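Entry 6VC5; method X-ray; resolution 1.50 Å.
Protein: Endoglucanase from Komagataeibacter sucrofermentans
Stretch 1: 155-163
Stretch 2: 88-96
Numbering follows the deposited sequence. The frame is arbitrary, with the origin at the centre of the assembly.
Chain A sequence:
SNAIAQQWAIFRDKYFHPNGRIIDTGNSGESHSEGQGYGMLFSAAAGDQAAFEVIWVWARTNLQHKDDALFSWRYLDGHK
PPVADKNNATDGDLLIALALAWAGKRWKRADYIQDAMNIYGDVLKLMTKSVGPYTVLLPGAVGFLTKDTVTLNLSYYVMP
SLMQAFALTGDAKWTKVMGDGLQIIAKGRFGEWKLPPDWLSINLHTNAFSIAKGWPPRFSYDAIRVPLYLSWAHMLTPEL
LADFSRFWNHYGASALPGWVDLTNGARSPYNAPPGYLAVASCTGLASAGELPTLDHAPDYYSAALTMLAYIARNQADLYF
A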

ATOM      1  N   SER A 155      -5.765   2.356  -3.276  1.00  6.99           N
ATOM      2  CA  SER A 155      -4.570   1.573  -2.991  1.00  8.14           C
ATOM      3  C   SER A 155      -4.150   1.646  -1.534  1.00  8.10           C
ATOM      4  O   SER A 155      -3.247   0.906  -1.135  1.00 11.10           O
ATOM      5  CB  SER A 155      -3.394   2.023  -3.869  1.00  9.82           C
ATOM      6  OG  SER A 155      -2.810   3.233  -3.396  1.00  9.83           O
ATOM      7  N   TYR A 156      -4.757   2.526  -0.729  1.00  7.40           N
ATOM      8  CA  TYR A 156      -4.444   2.522   0.692  1.00  8.47           C
ATOM      9  C   TYR A 156      -5.249   1.477   1.449  1.00 10.85           C
ATOM     10  O   TYR A 156      -5.006   1.280   2.645  1.00 11.99           O
ATOM     11  CB  TYR A 156      -4.653   3.906   1.329  1.00  8.90           C
ATOM     12  CG  TYR A 156      -3.645   4.980   0.943  1.00  8.72           C
ATOM     13  CD1 TYR A 156      -2.810   4.838  -0.167  1.00  9.70           C
ATOM     14  CD2 TYR A 156      -3.541   6.147   1.683  1.00  8.99           C
ATOM     15  CE1 TYR A 156      -1.908   5.839  -0.529  1.00  9.80           C
ATOM     16  CE2 TYR A 156      -2.647   7.149   1.332  1.00  9.50           C
ATOM     17  CZ  TYR A 156      -1.836   6.997   0.234  1.00  9.98           C
ATOM     18  OH  TYR A 156      -0.948   7.998  -0.102  1.00 14.27           O
ATOM     19  N   TYR A 157      -6.201   0.809   0.786  1.00 10.73           N
ATOM     20  CA  TYR A 157      -6.885  -0.350   1.359  1.00 11.62           C
ATOM     21  C   TYR A 157      -5.925  -1.530   1.264  1.00 11.15           C
ATOM     22  O   TYR A 157      -5.993  -2.373   0.362  1.00 10.74           O
ATOM     23  CB  TYR A 157      -8.182  -0.636   0.617  1.00 11.99           C
ATOM     24  CG  TYR A 157      -9.347   0.239   1.014  1.00 12.30           C
ATOM     25  CD1 TYR A 157     -10.318  -0.225   1.892  1.00 12.36           C
ATOM     26  CD2 TYR A 157      -9.483   1.522   0.496  1.00 14.20           C
ATOM     27  CE1 TYR A 157     -11.397   0.566   2.247  1.00 11.24           C
ATOM     28  CE2 TYR A 157     -10.559   2.325   0.847  1.00 14.35           C
ATOM     29  CZ  TYR A 157     -11.515   1.838   1.720  1.00 13.01           C
ATOM     30  OH  TYR A 157     -12.586   2.638   2.062  1.00 15.08           O
ATOM     31  N   VAL A 158      -4.987  -1.561   2.203  1.00  9.94           N
ATOM     32  CA  VAL A 158      -4.003  -2.635   2.275  1.00  8.45           C
ATOM     33  C   VAL A 158      -4.742  -3.843   2.832  1.00  9.48           C
ATOM     34  O   VAL A 158      -4.734  -4.099   4.044  1.00  8.95           O
ATOM     35  CB  VAL A 158      -2.797  -2.202   3.130  1.00  9.32           C
ATOM     36  CG1 VAL A 158      -1.742  -3.315   3.212  1.00  9.90           C
ATOM     37  CG2 VAL A 158      -2.174  -0.913   2.573  1.00 11.28           C
ATOM     38  N   MET A 159      -5.413  -4.575   1.947  1.00 10.09           N
ATOM     39  CA  MET A 159      -6.385  -5.563   2.404  1.00 10.84           C
ATOM     40  C   MET A 159      -5.819  -6.619   3.352  1.00  8.99           C
ATOM     41  O   MET A 159      -6.502  -6.936   4.338  1.00  9.47           O
ATOM     42  CB  MET A 159      -7.160  -6.151   1.213  1.00 12.91           C
ATOM     43  CG  MET A 159      -8.125  -5.156   0.535  1.00 13.30           C
ATOM     44  SD  MET A 159      -9.496  -4.582   1.591  1.00 11.29           S
ATOM     45  CE  MET A 159     -10.668  -3.953   0.353  1.00 15.55           C
ATOM     46  N   PRO A 160      -4.619  -7.179   3.153  1.00  9.95           N
ATOM     47  CA  PRO A 160      -4.097  -8.142   4.147  1.00  9.36           C
ATOM     48  C   PRO A 160      -3.886  -7.534   5.522  1.00  9.09           C
ATOM     49  O   PRO A 160      -3.898  -8.262   6.530  1.00 10.66           O
ATOM     50  CB  PRO A 160      -2.758  -8.577   3.545  1.00 11.29           C
ATOM     51  CG  PRO A 160      -2.931  -8.342   2.063  1.00 14.97           C
ATOM     52  CD  PRO A 160      -3.775  -7.119   1.941  1.00 11.35           C
ATOM     53  N   SER A 161      -3.672  -6.219   5.596  1.00  8.18           N
ATOM     54  CA  SER A 161      -3.544  -5.577   6.895  1.00  8.41           C
ATOM     55  C   SER A 161      -4.897  -5.408   7.577  1.00  8.77           C
ATOM     56  O   SER A 161      -5.002  -5.579   8.800  1.00  8.82           O
ATOM     57  CB  SER A 161      -2.856  -4.223   6.745  1.00  8.58           C
ATOM     58  OG  SER A 161      -2.558  -3.717   8.026  1.00  8.60           O
ATOM     59  N   LEU A 162      -5.936  -5.053   6.809  1.00  8.69           N
ATOM     60  CA  LEU A 162      -7.283  -4.993   7.373  1.00 10.86           C
ATOM     61  C   LEU A 162      -7.731  -6.361   7.868  1.00 11.05           C
ATOM     62  O   LEU A 162      -8.380  -6.464   8.915  1.00 10.78           O
ATOM     63  CB  LEU A 162      -8.266  -4.425   6.342  1.00 11.44           C
ATOM     64  CG  LEU A 162      -7.955  -3.026   5.804  1.00 15.77           C
ATOM     65  CD1 LEU A 162      -9.066  -2.576   4.861  1.00 18.66           C
ATOM     66  CD2 LEU A 162      -7.779  -2.041   6.934  1.00 18.43           C
ATOM     67  N   MET A 163      -7.395  -7.426   7.131  1.00  9.94           N
ATOM     68  CA  MET A 163      -7.737  -8.776   7.569  1.00 11.16           C
ATOM     69  C   MET A 163      -7.010  -9.121   8.863  1.00 11.51           C
ATOM     70  O   MET A 163      -7.575  -9.765   9.757  1.00 11.56           O
ATOM     71  CB  MET A 163      -7.340  -9.783   6.482  1.00 14.75           C
ATOM     72  CG  MET A 163      -7.911  -9.538   5.079  1.00 18.16           C
ATOM     73  SD  MET A 163      -7.888 -11.023   4.044  1.00 23.78           S
ATOM     74  CE  MET A 163      -6.166 -11.322   3.761  1.00 24.61           C
TER
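Stretch 2 (88-96) NATDGDLLI

An acidic side chain lying over an aromatic face is the striking feature of this contact: Asp-91 CB sits 3.9 Å from the centroid of the Tyr-156 ring, 25° off its normal, in a CH-pi arrangement. The carboxylate stays close, with Asp-91 OD2 3.5 Å from Tyr-156 CE1, and a water donates to both Asp-91 OD2 (3.0 Å) and Ser-155 O (2.8 Å), linking the Asp-91 carboxylate to the Ser-155 carbonyl.

The example illustrates how a helix can pack against a segment of the same chain that changes conformation along its length. Stretch 2 is helical from Thr-90 onward, with Ala-89 at the N-cap position; stretch 1 passes from a 3-10 segment through a short non-helical link at Tyr-157 and Val-158 into a helix whose N-cap position is held by Val-158. The two run in the same general sense, Tyr-156 pairing with Asp-91 (CA to CA 4.6 Å) and Ser-161 with Leu-94 (CA to CA 6.0 Å).

Leu-94 is the hub. Leu-94 CB meets Val-158 CB at 4.2 Å, and Leu-94 CD1 lies 3.5 Å from Tyr-156 O and 4.0 Å from Leu-162 CD2. Val-158 CG1 also reaches Leu-95 CD2 at 4.2 Å. Farther along, Ser-161 OG donates to Leu-94 O at 2.7 Å, a direct hydrogen bond that ties side chain to helix backbone.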

ATOM      1  N   ASN A  88      -0.476  12.186   8.332  1.00  8.07           N
ATOM      2  CA  ASN A  88      -0.169  10.776   8.166  1.00  7.20           C
ATOM      3  C   ASN A  88      -0.582  10.305   6.777  1.00  9.06           C
ATOM      4  O   ASN A  88      -1.302  10.992   6.039  1.00 10.70           O
ATOM      5  CB  ASN A  88      -0.904   9.956   9.226  1.00  8.25           C
ATOM      6  CG  ASN A  88      -2.395   9.970   9.008  1.00 11.00           C
ATOM      7  OD1 ASN A  88      -3.025  11.035   9.046  1.00 10.94           O
ATOM      8  ND2 ASN A  88      -2.970   8.790   8.748  1.00 10.54           N
ATOM      9  N   ALA A  89      -0.091   9.124   6.416  1.00  8.56           N
ATOM     10  CA  ALA A  89      -0.521   8.412   5.220  1.00  9.05           C
ATOM     11  C   ALA A  89      -1.012   7.049   5.679  1.00  9.55           C
ATOM     12  O   ALA A  89      -0.235   6.249   6.216  1.00  9.51           O
ATOM     13  CB  ALA A  89       0.611   8.264   4.199  1.00 10.25           C
ATOM     14  N   THR A  90      -2.298   6.782   5.463  1.00  7.58           N
ATOM     15  CA  THR A  90      -2.907   5.601   6.055  1.00  7.47           C
ATOM     16  C   THR A  90      -2.279   4.303   5.550  1.00  8.12           C
ATOM     17  O   THR A  90      -2.243   3.311   6.288  1.00  8.61           O
ATOM     18  CB  THR A  90      -4.410   5.666   5.798  1.00  9.50           C
ATOM     19  OG1 THR A  90      -4.929   6.847   6.425  1.00 12.78           O
ATOM     20  CG2 THR A  90      -5.131   4.458   6.389  1.00 12.65           C
ATOM     21  N   ASP A  91      -1.758   4.279   4.319  1.00  8.36           N
ATOM     22  CA  ASP A  91      -1.121   3.051   3.860  1.00  9.99           C
ATOM     23  C   ASP A  91       0.164   2.774   4.630  1.00 10.95           C
ATOM     24  O   ASP A  91       0.451   1.621   4.959  1.00 11.34           O
ATOM     25  CB  ASP A  91      -0.937   3.036   2.336  1.00 13.55           C
ATOM     26  CG  ASP A  91       0.078   4.044   1.828  1.00 16.29           C
ATOM     27  OD1 ASP A  91       0.260   5.115   2.444  1.00 15.17           O
ATOM     28  OD2 ASP A  91       0.664   3.763   0.754  1.00 19.14           O
ATOM     29  N   GLY A  92       0.929   3.820   4.955  1.00  9.50           N
ATOM     30  CA  GLY A  92       2.086   3.627   5.817  1.00  9.87           C
ATOM     31  C   GLY A  92       1.707   3.101   7.188  1.00  8.56           C
ATOM     32  O   GLY A  92       2.314   2.150   7.696  1.00  9.03           O
ATOM     33  N   ASP A  93       0.681   3.700   7.800  1.00  8.47           N
ATOM     34  CA  ASP A  93       0.196   3.217   9.094  1.00  8.12           C
ATOM     35  C   ASP A  93      -0.167   1.731   9.029  1.00  6.55           C
ATOM     36  O   ASP A  93       0.221   0.939   9.903  1.00  6.16           O
ATOM     37  CB  ASP A  93      -1.023   4.037   9.539  1.00  8.90           C
ATOM     38  CG  ASP A  93      -0.769   5.555   9.564  1.00 12.84           C
ATOM     39  OD1 ASP A  93       0.350   5.997   9.899  1.00 14.95           O
ATOM     40  OD2 ASP A  93      -1.721   6.320   9.278  1.00 13.83           O
ATOM     41  N   LEU A  94      -0.895   1.325   7.978  1.00  6.47           N
ATOM     42  CA  LEU A  94      -1.370  -0.057   7.876  1.00  6.14           C
ATOM     43  C   LEU A  94      -0.245  -1.035   7.548  1.00  6.88           C
ATOM     44  O   LEU A  94      -0.288  -2.191   7.987  1.00  7.02           O
ATOM     45  CB  LEU A  94      -2.461  -0.143   6.805  1.00  6.84           C
ATOM     46  CG  LEU A  94      -3.804   0.449   7.222  1.00  8.45           C
ATOM     47  CD1 LEU A  94      -4.745   0.453   6.027  1.00 11.05           C
ATOM     48  CD2 LEU A  94      -4.433  -0.287   8.407  1.00  8.55           C
ATOM     49  N   LEU A  95       0.758  -0.600   6.777  1.00  5.74           N
ATOM     50  CA  LEU A  95       1.903  -1.463   6.476  1.00  5.59           C
ATOM     51  C   LEU A  95       2.751  -1.713   7.716  1.00  5.85           C
ATOM     52  O   LEU A  95       3.176  -2.851   7.968  1.00  7.19           O
ATOM     53  CB  LEU A  95       2.750  -0.829   5.371  1.00  7.29           C
ATOM     54  CG  LEU A  95       2.142  -0.891   3.971  1.00 10.05           C
ATOM     55  CD1 LEU A  95       2.832   0.167   3.117  1.00 11.45           C
ATOM     56  CD2 LEU A  95       2.291  -2.277   3.355  1.00 11.98           C
ATOM     57  N   ILE A  96       3.012  -0.656   8.494  1.00  5.24           N
ATOM     58  CA  ILE A  96       3.757  -0.795   9.742  1.00  4.51           C
ATOM     59  C   ILE A  96       3.015  -1.730  10.698  1.00  5.43           C
ATOM     60  O   ILE A  96       3.611  -2.621  11.313  1.00  6.17           O
ATOM     61  CB  ILE A  96       4.013   0.598  10.349  1.00  5.13           C
ATOM     62  CG1 ILE A  96       5.002   1.380   9.478  1.00  6.77           C
ATOM     63  CG2 ILE A  96       4.519   0.471  11.770  1.00  4.78           C
ATOM     64  CD1 ILE A  96       5.110   2.867   9.839  1.00  9.19           C
TER
HETATM   65  O   HOH W   1      -0.539   1.358  -0.664  1.00 21.29           O